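Local coordinates for protein indole-3-pyruvate decarboxylase (PDB 2NXW) that decarboxylates the aryl 2-oxo acids indole-3-pyruvate and phenylpyruvate to arylacetaldehydes and carbon dioxide, using thiamine diphosphate and a magnesium ion, at residues A[377-382]-A[472-477]; A[403-408]-A[550-555]; A[481-486]-A[540-545]. All coordinates share one frame; numbering follows the deposited sequence. Where two conformers were deposited one is given.

In the fold
From the N terminus, helix 376-388 comes first, and its 377-382 part pairs with strand 470-475 to close interaction 1 against one face of the C-terminal parallel sheet. Before that happens, 403-408 opens interaction 2, which closes only at 550-555 in the last helix, so interactions 1 and 2 cross. Interaction 3 starts at 481-486, just after the strand of interaction 1, and closes at 540-545, lying wholly within the span of interaction 2. Together they join the sheet, helix 480-485, whose Met481 N binds the diphosphate, and the C-terminal helix around the cofactor. Interactions 1 and 3 both touch thiamine diphosphate, and Phe405 of 403-408 packs on Met481.

Interaction 1. Residues A[377-382]-A[472-477]; sequences MDIARA and ILFNNA. With MG (magnesium ion), chain C; TPP (thiamine diphosphate), chain E.
Across 377-382 and 472-477 the backbones come nearest at Ile379 and Ile472, CA to CA 8.6 Å, and no hydrogen bond joins the two segments. The contact is carried by the two branches of Ile379. Its CD1 stands over the centre of the Phe474 ring, 3.7 Å above the plane and 11° off the normal, a CH-pi contact. Its CG2, anti to the backbone N, meets CG2 of Ile472 at 4.0 Å where the two isoleucines, running in opposite senses, lie alongside each other. An alanine in place of Phe474 is likely to leave a gap beneath Ile379 CD1 and let that methyl group shift. Just past the strand end, the loop enters the cofactor site: Asn476 OD1 binds magnesium at 2.1 Å, while its ND2 donates to O1B of thiamine diphosphate, which shares the metal. A water, also on the metal, donates to Phe474 O at 2.7 Å. Asp449 and Ser478 O complete the site. Behind the contact, Ile379 also touches Ala538 of the adjacent strand 534-539 and Leu519 of helix 516-528, whose Leu523 packs on Ile472, so the two helices lie side by side on the same sheet face.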
loop_
_atom_site.group_PDB
_atom_site.type_symbol
_atom_site.label_atom_id
_atom_site.label_comp_id
_atom_site.label_asym_id
_atom_site.label_seq_id
_atom_site.Cartn_x
_atom_site.Cartn_y
_atom_site.Cartn_z
ATOM N N MET A 377 -9.863 -3.528 -44.426
ATOM C CA MET A 377 -11.162 -3.076 -44.913
ATOM C C MET A 377 -11.780 -4.023 -45.942
ATOM O O MET A 377 -13.002 -4.046 -46.109
ATOM C CB MET A 377 -11.075 -1.658 -45.485
ATOM C CG MET A 377 -10.743 -0.593 -44.441
ATOM S SD MET A 377 -11.735 -0.666 -42.927
ATOM C CE MET A 377 -13.287 0.005 -43.493
ATOM N N ASP A 378 -10.945 -4.793 -46.632
ATOM C CA ASP A 378 -11.457 -5.751 -47.603
ATOM C C ASP A 378 -12.163 -6.873 -46.855
ATOM O O ASP A 378 -13.156 -7.425 -47.337
ATOM C CB ASP A 378 -10.327 -6.321 -48.450
ATOM C CG ASP A 378 -9.673 -5.265 -49.312
ATOM O OD1 ASP A 378 -10.417 -4.517 -49.978
ATOM O OD2 ASP A 378 -8.427 -5.193 -49.322
ATOM N N ILE A 379 -11.650 -7.219 -45.678
ATOM C CA ILE A 379 -12.279 -8.269 -44.885
ATOM C C ILE A 379 -13.641 -7.761 -44.409
ATOM O O ILE A 379 -14.627 -8.494 -44.449
ATOM C CB ILE A 379 -11.373 -8.675 -43.704
ATOM C CG1 ILE A 379 -10.074 -9.275 -44.251
ATOM C CG2 ILE A 379 -12.099 -9.702 -42.814
ATOM C CD1 ILE A 379 -9.026 -9.547 -43.173
ATOM N N ALA A 380 -13.721 -6.496 -43.999
ATOM C CA ALA A 380 -15.001 -5.941 -43.583
ATOM C C ALA A 380 -15.971 -5.941 -44.775
ATOM O O ALA A 380 -17.139 -6.299 -44.630
ATOM C CB ALA A 380 -14.819 -4.518 -43.043
ATOM N N ARG A 381 -15.496 -5.551 -45.955
ATOM C CA ARG A 381 -16.374 -5.537 -47.123
ATOM C C ARG A 381 -16.850 -6.940 -47.474
ATOM O O ARG A 381 -18.006 -7.115 -47.865
ATOM C CB ARG A 381 -15.676 -4.922 -48.344
ATOM C CG ARG A 381 -15.469 -3.418 -48.254
ATOM C CD ARG A 381 -14.689 -2.900 -49.468
ATOM N NE ARG A 381 -13.889 -1.724 -49.130
ATOM C CZ ARG A 381 -14.388 -0.515 -48.891
ATOM N NH1 ARG A 381 -15.694 -0.300 -48.964
ATOM N NH2 ARG A 381 -13.577 0.478 -48.555
ATOM N N ALA A 382 -15.980 -7.938 -47.329
ATOM C CA ALA A 382 -16.373 -9.308 -47.674
ATOM C C ALA A 382 -17.516 -9.777 -46.787
ATOM O O ALA A 382 -18.502 -10.346 -47.262
ATOM C CB ALA A 382 -15.185 -10.251 -47.541
ATOM N N ILE A 472 -11.632 -15.747 -38.763
ATOM C CA ILE A 472 -10.827 -15.019 -39.750
ATOM C C ILE A 472 -9.592 -14.528 -38.994
ATOM O O ILE A 472 -9.699 -13.691 -38.095
ATOM C CB ILE A 472 -11.577 -13.819 -40.359
ATOM C CG1 ILE A 472 -12.869 -14.299 -41.046
ATOM C CG2 ILE A 472 -10.675 -13.134 -41.388
ATOM C CD1 ILE A 472 -13.728 -13.175 -41.606
ATOM N N LEU A 473 -8.437 -15.082 -39.354
ATOM C CA LEU A 473 -7.170 -14.754 -38.715
ATOM C C LEU A 473 -6.428 -13.742 -39.574
ATOM O O LEU A 473 -6.080 -14.031 -40.718
ATOM C CB LEU A 473 -6.357 -16.040 -38.549
ATOM C CG LEU A 473 -5.142 -16.088 -37.614
ATOM C CD1 LEU A 473 -4.634 -17.534 -37.540
ATOM C CD2 LEU A 473 -4.036 -15.136 -38.107
ATOM N N PHE A 474 -6.204 -12.558 -39.009
ATOM C CA PHE A 474 -5.516 -11.458 -39.688
ATOM C C PHE A 474 -4.018 -11.718 -39.524
ATOM O O PHE A 474 -3.440 -11.425 -38.473
ATOM C CB PHE A 474 -5.884 -10.116 -39.019
ATOM C CG PHE A 474 -7.299 -9.638 -39.277
ATOM C CD1 PHE A 474 -7.537 -8.294 -39.550
ATOM C CD2 PHE A 474 -8.396 -10.505 -39.176
ATOM C CE1 PHE A 474 -8.832 -7.810 -39.718
ATOM C CE2 PHE A 474 -9.702 -10.030 -39.343
ATOM C CZ PHE A 474 -9.921 -8.680 -39.613
ATOM N N ASN A 475 -3.377 -12.251 -40.560
ATOM C CA ASN A 475 -1.963 -12.568 -40.433
ATOM C C ASN A 475 -1.041 -11.575 -41.114
ATOM O O ASN A 475 -0.774 -11.681 -42.322
ATOM C CB ASN A 475 -1.668 -13.980 -40.962
ATOM C CG ASN A 475 -0.293 -14.475 -40.545
ATOM O OD1 ASN A 475 0.526 -13.700 -40.040
ATOM N ND2 ASN A 475 -0.023 -15.749 -40.761
ATOM N N ASN A 476 -0.556 -10.608 -40.337
ATOM C CA ASN A 476 0.378 -9.623 -40.870
ATOM C C ASN A 476 1.797 -9.876 -40.344
ATOM O O ASN A 476 2.679 -9.039 -40.524
ATOM C CB ASN A 476 -0.075 -8.170 -40.570
ATOM C CG ASN A 476 -0.458 -7.930 -39.103
ATOM O OD1 ASN A 476 -0.069 -8.677 -38.210
ATOM N ND2 ASN A 476 -1.205 -6.855 -38.863
ATOM N N ALA A 477 2.031 -11.049 -39.748
ATOM C CA ALA A 477 3.349 -11.414 -39.200
ATOM C C ALA A 477 3.864 -10.220 -38.417
ATOM O O ALA A 477 4.999 -9.753 -38.604
ATOM C CB ALA A 477 4.316 -11.759 -40.337
HETATM MG MG MG C . -0.690 -9.107 -36.272
HETATM N "N1'" TPP E . -0.290 -9.116 -23.828
HETATM C "C2'" TPP E . -1.605 -9.245 -23.589
HETATM C CM2 TPP E . -2.115 -10.478 -22.859
HETATM N "N3'" TPP E . -2.467 -8.300 -23.977
HETATM C "C4'" TPP E . -2.062 -7.174 -24.629
HETATM N "N4'" TPP E . -2.977 -6.215 -24.940
HETATM C "C5'" TPP E . -0.678 -7.021 -24.964
HETATM C "C6'" TPP E . 0.200 -8.028 -24.513
HETATM C "C7'" TPP E . -0.130 -5.803 -25.743
HETATM N N3 TPP E . -0.613 -5.722 -27.196
HETATM C C2 TPP E . -1.623 -4.896 -27.484
HETATM S S1 TPP E . -1.834 -5.063 -29.217
HETATM C C5 TPP E . -0.542 -6.226 -29.493
HETATM C C4 TPP E . -0.008 -6.419 -28.222
HETATM C CM4 TPP E . 1.189 -7.384 -27.995
HETATM C C6 TPP E . -0.180 -6.807 -30.801
HETATM C C7 TPP E . -1.323 -7.714 -31.294
HETATM O O7 TPP E . -0.800 -8.384 -32.413
HETATM P PA TPP E . -1.921 -9.122 -33.252
HETATM O O1A TPP E . -2.736 -10.114 -32.427
HETATM O O2A TPP E . -1.153 -9.828 -34.369
HETATM O O3A TPP E . -2.938 -8.092 -33.916
HETATM P PB TPP E . -2.393 -6.780 -34.765
HETATM O O1B TPP E . -1.248 -7.192 -35.693
HETATM O O2B TPP E . -3.650 -6.301 -35.546
HETATM O O3B TPP E . -1.960 -5.678 -33.810
HETATM O O HOH W 1 -2.672 -9.268 -37.036
#

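Interaction 2. Residues A[403-408]-A[550-555]; sequences CLFTAM and ARFVQG
The ring edge of Phe405 points at one face of the Phe552 ring, where Phe405 CZ stands 4.1 Å above the plane, over its centre. This is a T-shaped (edge-to-face) aromatic pair, with centroids 5.2 Å apart and planes inclined at 61°. It joins two helices of the C-terminal, thiamine diphosphate-binding alpha/beta domain: the short helix 402-407, which follows strand 395-398, and the C-terminal helix 547-558. Phe405 makes a second edge-to-face pair, with Phe305, so it also links the pair to the central domain.

Both rings are brought together by their first torsions. Phe552 has CG anti to its own backbone N (chi1 -175°), whereas Phe405 has CG anti to its carbonyl carbon. The CA atoms of Phe405 and Phe552 are 9.1 Å from each other, and the two rings meet across that distance; Phe405 also packs on Thr548 and Leu549 of helix 547-558. The contact is small and entirely apolar, without a hydrogen bond across it.

Helix 480-485 lies alongside the pair: Met481 touches Phe405, Phe485 touches Phe552, and Val553 reaches Thr484. The Phe405 side chain is about 7 Å from thiamine diphosphate, and the pair thus ties the last helix to the wall of the cofactor site. This is consistent with related decarboxylases, in which the C-terminal helix helps to cover the active site. Helix 547-558 is also held by Arg551, whose NE is hydrogen-bonded to Ala278 O. Within the pair itself the tightest approach is made by a single carbon, Phe405 CE1, which lies 3.8 Å from Phe552 CG and equally near the CB that carries the ring.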
loop_
_atom_site.group_PDB
_atom_site.type_symbol
_atom_site.label_atom_id
_atom_site.label_comp_id
_atom_site.label_asym_id
_atom_site.label_seq_id
_atom_site.Cartn_x
_atom_site.Cartn_y
_atom_site.Cartn_z
ATOM N N CYS A 403 -7.965 -6.455 -35.568
ATOM C CA CYS A 403 -9.174 -7.238 -35.815
ATOM C C CYS A 403 -10.390 -6.558 -35.155
ATOM O O CYS A 403 -11.479 -6.545 -35.728
ATOM C CB CYS A 403 -9.008 -8.664 -35.278
ATOM S SG CYS A 403 -8.589 -8.808 -33.517
ATOM N N LEU A 404 -10.194 -5.969 -33.976
ATOM C CA LEU A 404 -11.271 -5.278 -33.264
ATOM C C LEU A 404 -11.635 -3.975 -33.981
ATOM O O LEU A 404 -12.804 -3.650 -34.148
ATOM C CB LEU A 404 -10.845 -4.958 -31.831
ATOM C CG LEU A 404 -11.832 -4.096 -31.036
ATOM C CD1 LEU A 404 -13.240 -4.688 -31.079
ATOM C CD2 LEU A 404 -11.337 -3.979 -29.613
ATOM N N PHE A 405 -10.623 -3.222 -34.391
ATOM C CA PHE A 405 -10.866 -1.971 -35.092
ATOM C C PHE A 405 -11.581 -2.220 -36.424
ATOM O O PHE A 405 -12.397 -1.404 -36.857
ATOM C CB PHE A 405 -9.535 -1.234 -35.289
ATOM C CG PHE A 405 -8.992 -0.635 -34.023
ATOM C CD1 PHE A 405 -9.135 0.725 -33.762
ATOM C CD2 PHE A 405 -8.373 -1.432 -33.068
ATOM C CE1 PHE A 405 -8.670 1.282 -32.568
ATOM C CE2 PHE A 405 -7.906 -0.888 -31.862
ATOM C CZ PHE A 405 -8.058 0.482 -31.615
ATOM N N THR A 406 -11.297 -3.357 -37.052
ATOM C CA THR A 406 -11.936 -3.730 -38.304
ATOM C C THR A 406 -13.379 -4.169 -38.036
ATOM O O THR A 406 -14.289 -3.841 -38.802
ATOM C CB THR A 406 -11.198 -4.885 -38.969
ATOM O OG1 THR A 406 -9.820 -4.524 -39.154
ATOM C CG2 THR A 406 -11.807 -5.179 -40.330
ATOM N N ALA A 407 -13.585 -4.904 -36.944
ATOM C CA ALA A 407 -14.923 -5.380 -36.588
ATOM C C ALA A 407 -15.894 -4.235 -36.340
ATOM O O ALA A 407 -17.106 -4.405 -36.511
ATOM C CB ALA A 407 -14.846 -6.288 -35.363
ATOM N N MET A 408 -15.381 -3.073 -35.939
ATOM C CA MET A 408 -16.256 -1.925 -35.711
ATOM C C MET A 408 -16.997 -1.569 -37.000
ATOM O O MET A 408 -18.065 -0.951 -36.953
ATOM C CB MET A 408 -15.447 -0.707 -35.241
ATOM C CG MET A 408 -14.815 -0.844 -33.858
ATOM S SD MET A 408 -16.055 -1.033 -32.550
ATOM C CE MET A 408 -16.795 0.581 -32.540
ATOM N N ALA A 550 -6.551 3.510 -38.276
ATOM C CA ALA A 550 -5.813 4.631 -38.856
ATOM C C ALA A 550 -6.268 5.946 -38.209
ATOM O O ALA A 550 -5.442 6.815 -37.916
ATOM C CB ALA A 550 -6.014 4.679 -40.354
ATOM N N ARG A 551 -7.567 6.094 -37.964
ATOM C CA ARG A 551 -8.055 7.320 -37.332
ATOM C C ARG A 551 -7.570 7.410 -35.887
ATOM O O ARG A 551 -7.267 8.497 -35.385
ATOM C CB ARG A 551 -9.585 7.383 -37.358
ATOM C CG ARG A 551 -10.177 7.605 -38.738
ATOM C CD ARG A 551 -11.620 8.095 -38.642
ATOM N NE ARG A 551 -12.497 7.138 -37.972
ATOM C CZ ARG A 551 -13.017 6.051 -38.540
ATOM N NH1 ARG A 551 -12.764 5.757 -39.809
ATOM N NH2 ARG A 551 -13.797 5.251 -37.825
ATOM N N PHE A 552 -7.501 6.263 -35.222
ATOM C CA PHE A 552 -7.044 6.173 -33.837
ATOM C C PHE A 552 -5.603 6.670 -33.751
ATOM O O PHE A 552 -5.273 7.518 -32.922
ATOM C CB PHE A 552 -7.128 4.714 -33.378
ATOM C CG PHE A 552 -6.788 4.493 -31.928
ATOM C CD1 PHE A 552 -7.703 4.800 -30.924
ATOM C CD2 PHE A 552 -5.575 3.916 -31.572
ATOM C CE1 PHE A 552 -7.418 4.527 -29.582
ATOM C CE2 PHE A 552 -5.278 3.639 -30.233
ATOM C CZ PHE A 552 -6.201 3.943 -29.239
ATOM N N VAL A 553 -4.750 6.147 -34.625
ATOM C CA VAL A 553 -3.344 6.532 -34.652
ATOM C C VAL A 553 -3.153 8.021 -34.976
ATOM O O VAL A 553 -2.356 8.705 -34.328
ATOM C CB VAL A 553 -2.567 5.675 -35.682
ATOM C CG1 VAL A 553 -1.103 6.108 -35.740
ATOM C CG2 VAL A 553 -2.654 4.196 -35.296
ATOM N N GLN A 554 -3.878 8.520 -35.973
ATOM C CA GLN A 554 -3.776 9.932 -36.355
ATOM C C GLN A 554 -4.308 10.827 -35.237
ATOM O O GLN A 554 -3.755 11.898 -34.967
ATOM C CB GLN A 554 -4.562 10.177 -37.650
ATOM C CG GLN A 554 -4.661 11.635 -38.123
ATOM C CD GLN A 554 -3.340 12.222 -38.603
ATOM O OE1 GLN A 554 -2.458 11.503 -39.076
ATOM N NE2 GLN A 554 -3.212 13.543 -38.506
ATOM N N GLY A 555 -5.376 10.380 -34.580
ATOM C CA GLY A 555 -5.961 11.155 -33.501
ATOM C C GLY A 555 -5.010 11.320 -32.334
ATOM O O GLY A 555 -5.023 12.345 -31.646
#

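Interaction 3. Residues A[481-486]-A[540-545]; sequences MLRTFQ and IPRGVL. With TPP (thiamine diphosphate), chain E.
Arg483 and Arg542 cross at about a right angle, yet their guanidinium planes are only 20° apart. The chain of Arg542, extended from CG to NE, passes over one face of the Arg483 guanidinium, so that Arg542 CD sits 3.4 Å from Arg483 NH2. Arg483 leaves helix 480-485 with CG anti to its backbone N (chi1 -179°) and bends at chi3, which turns the flat group to meet this methylene.

Next to the arginines, Thr484 and Leu545 meet obliquely, CG2 of the threonine 3.8 Å from CD1 of the leucine. Thr484 keeps only its methyl for this contact, because OG1 turns back into its own helix and donates to Met481 O at 2.7 Å. The donor is tilted 29° from that carbonyl plane.

The partner segment is the loop between strand 534-539 and helix 547-558, folded into a type II beta turn from Pro541 to Val544. Gly543 occupies the third position with a positive phi, where a side chain would jam against the preceding carbonyl. Glu480 spans both segments, receiving Gly543 N on OE2 and forming a salt bridge through OE1 with Arg483 NE.

The helix start faces the cofactor: Met481 N donates to O3B of thiamine diphosphate at 2.8 Å, and Leu482 CD1 touches the thiazolium methyl CM4. Leu482 also packs on Pro43 of the second subunit.

Arg483 NH2 lies 3.7 Å from Arg542 NE, a closeness of like charges that is probably tolerated because each has polar partners. Arg483 NH2 forms a salt bridge with Asp493, Arg542 NH2 is hydrogen-bonded to Ala477 O, and Asp493 also makes a long, weak ion pair with Arg542. These acidic and carbonyl partners probably offset the two positive charges, leaving the arginines to pack through methylene and flat face next to the metal-binding loop.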
loop_
_atom_site.group_PDB
_atom_site.type_symbol
_atom_site.label_atom_id
_atom_site.label_comp_id
_atom_site.label_asym_id
_atom_site.label_seq_id
_atom_site.Cartn_x
_atom_site.Cartn_y
_atom_site.Cartn_z
ATOM N N MET A 481 -0.478 -3.337 -33.943
ATOM C CA MET A 481 -0.907 -2.197 -33.151
ATOM C C MET A 481 0.287 -1.561 -32.451
ATOM O O MET A 481 0.338 -0.338 -32.285
ATOM C CB MET A 481 -1.940 -2.620 -32.108
ATOM C CG MET A 481 -3.327 -2.739 -32.673
ATOM S SD MET A 481 -4.583 -2.726 -31.389
ATOM C CE MET A 481 -4.517 -0.991 -30.880
ATOM N N LEU A 482 1.253 -2.379 -32.046
ATOM C CA LEU A 482 2.434 -1.838 -31.377
ATOM C C LEU A 482 3.342 -1.142 -32.391
ATOM O O LEU A 482 3.991 -0.143 -32.067
ATOM C CB LEU A 482 3.180 -2.946 -30.635
ATOM C CG LEU A 482 2.340 -3.694 -29.595
ATOM C CD1 LEU A 482 3.260 -4.620 -28.814
ATOM C CD2 LEU A 482 1.657 -2.715 -28.653
ATOM N N ARG A 483 3.385 -1.650 -33.620
ATOM C CA ARG A 483 4.182 -1.001 -34.660
ATOM C C ARG A 483 3.643 0.415 -34.893
ATOM O O ARG A 483 4.412 1.356 -35.094
ATOM C CB ARG A 483 4.109 -1.780 -35.986
ATOM C CG ARG A 483 4.972 -1.144 -37.115
ATOM C CD ARG A 483 4.757 -1.837 -38.452
ATOM N NE ARG A 483 4.927 -3.273 -38.297
ATOM C CZ ARG A 483 6.095 -3.887 -38.137
ATOM N NH1 ARG A 483 7.228 -3.194 -38.143
ATOM N NH2 ARG A 483 6.129 -5.190 -37.887
ATOM N N THR A 484 2.326 0.591 -34.857
ATOM C CA THR A 484 1.774 1.920 -35.112
ATOM C C THR A 484 2.191 2.918 -34.046
ATOM O O THR A 484 2.307 4.111 -34.320
ATOM C CB THR A 484 0.226 1.912 -35.206
ATOM O OG1 THR A 484 -0.345 1.764 -33.899
ATOM C CG2 THR A 484 -0.246 0.783 -36.124
ATOM N N PHE A 485 2.433 2.426 -32.836
ATOM C CA PHE A 485 2.834 3.283 -31.719
ATOM C C PHE A 485 4.338 3.530 -31.663
ATOM O O PHE A 485 4.778 4.596 -31.210
ATOM C CB PHE A 485 2.416 2.652 -30.390
ATOM C CG PHE A 485 0.935 2.424 -30.253
ATOM C CD1 PHE A 485 0.452 1.466 -29.368
ATOM C CD2 PHE A 485 0.022 3.165 -31.005
ATOM C CE1 PHE A 485 -0.917 1.244 -29.231
ATOM C CE2 PHE A 485 -1.349 2.954 -30.877
ATOM C CZ PHE A 485 -1.817 1.989 -29.986
ATOM N N GLN A 486 5.127 2.557 -32.116
ATOM C CA GLN A 486 6.587 2.668 -32.057
ATOM C C GLN A 486 7.156 1.893 -33.241
ATOM O O GLN A 486 7.754 0.830 -33.092
ATOM C CB GLN A 486 7.063 2.089 -30.723
ATOM C CG GLN A 486 8.509 2.373 -30.359
ATOM C CD GLN A 486 8.778 1.982 -28.920
ATOM O OE1 GLN A 486 8.463 2.733 -27.998
ATOM N NE2 GLN A 486 9.324 0.794 -28.720
ATOM N N ILE A 540 -1.959 -10.276 -44.675
ATOM C CA ILE A 540 -2.082 -8.827 -44.805
ATOM C C ILE A 540 -0.698 -8.207 -44.666
ATOM O O ILE A 540 0.064 -8.600 -43.793
ATOM C CB ILE A 540 -2.973 -8.267 -43.674
ATOM C CG1 ILE A 540 -4.355 -8.913 -43.738
ATOM C CG2 ILE A 540 -3.079 -6.737 -43.768
ATOM C CD1 ILE A 540 -5.252 -8.557 -42.540
ATOM N N PRO A 541 -0.352 -7.241 -45.532
ATOM C CA PRO A 541 0.979 -6.641 -45.389
ATOM C C PRO A 541 1.090 -5.770 -44.130
ATOM O O PRO A 541 0.093 -5.251 -43.621
ATOM C CB PRO A 541 1.121 -5.774 -46.648
ATOM C CG PRO A 541 0.139 -6.354 -47.621
ATOM C CD PRO A 541 -1.033 -6.757 -46.748
ATOM N N ARG A 542 2.312 -5.623 -43.627
ATOM C CA ARG A 542 2.542 -4.745 -42.492
ATOM C C ARG A 542 2.299 -3.315 -42.980
ATOM O O ARG A 542 2.499 -3.009 -44.171
ATOM C CB ARG A 542 3.977 -4.879 -41.997
ATOM C CG ARG A 542 4.270 -6.225 -41.387
ATOM C CD ARG A 542 5.736 -6.360 -41.081
ATOM N NE ARG A 542 6.060 -7.686 -40.574
ATOM C CZ ARG A 542 7.272 -8.223 -40.620
ATOM N NH1 ARG A 542 8.283 -7.537 -41.145
ATOM N NH2 ARG A 542 7.472 -9.452 -40.181
ATOM N N GLY A 543 1.854 -2.448 -42.080
ATOM C CA GLY A 543 1.609 -1.063 -42.453
ATOM C C GLY A 543 0.222 -0.800 -43.023
ATOM O O GLY A 543 -0.130 0.349 -43.297
ATOM N N VAL A 544 -0.571 -1.854 -43.202
ATOM C CA VAL A 544 -1.917 -1.716 -43.757
ATOM C C VAL A 544 -2.897 -1.881 -42.609
ATOM O O VAL A 544 -2.973 -2.945 -41.996
ATOM C CB VAL A 544 -2.149 -2.775 -44.847
ATOM C CG1 VAL A 544 -3.515 -2.581 -45.500
ATOM C CG2 VAL A 544 -1.039 -2.655 -45.908
ATOM N N LEU A 545 -3.634 -0.814 -42.326
ATOM C CA LEU A 545 -4.558 -0.770 -41.195
ATOM C C LEU A 545 -6.009 -0.537 -41.566
ATOM O O LEU A 545 -6.318 -0.026 -42.638
ATOM C CB LEU A 545 -4.140 0.375 -40.262
ATOM C CG LEU A 545 -2.647 0.521 -39.989
ATOM C CD1 LEU A 545 -2.393 1.764 -39.149
ATOM C CD2 LEU A 545 -2.137 -0.724 -39.279
HETATM N "N1'" TPP E . -0.290 -9.116 -23.828
HETATM C "C2'" TPP E . -1.605 -9.245 -23.589
HETATM C CM2 TPP E . -2.115 -10.478 -22.859
HETATM N "N3'" TPP E . -2.467 -8.300 -23.977
HETATM C "C4'" TPP E . -2.062 -7.174 -24.629
HETATM N "N4'" TPP E . -2.977 -6.215 -24.940
HETATM C "C5'" TPP E . -0.678 -7.021 -24.964
HETATM C "C6'" TPP E . 0.200 -8.028 -24.513
HETATM C "C7'" TPP E . -0.130 -5.803 -25.743
HETATM N N3 TPP E . -0.613 -5.722 -27.196
HETATM C C2 TPP E . -1.623 -4.896 -27.484
HETATM S S1 TPP E . -1.834 -5.063 -29.217
HETATM C C5 TPP E . -0.542 -6.226 -29.493
HETATM C C4 TPP E . -0.008 -6.419 -28.222
HETATM C CM4 TPP E . 1.189 -7.384 -27.995
HETATM C C6 TPP E . -0.180 -6.807 -30.801
HETATM C C7 TPP E . -1.323 -7.714 -31.294
HETATM O O7 TPP E . -0.800 -8.384 -32.413
HETATM P PA TPP E . -1.921 -9.122 -33.252
HETATM O O1A TPP E . -2.736 -10.114 -32.427
HETATM O O2A TPP E . -1.153 -9.828 -34.369
HETATM O O3A TPP E . -2.938 -8.092 -33.916
HETATM P PB TPP E . -2.393 -6.780 -34.765
HETATM O O1B TPP E . -1.248 -7.192 -35.693
HETATM O O2B TPP E . -3.650 -6.301 -35.546
HETATM O O3B TPP E . -1.960 -5.678 -33.810
#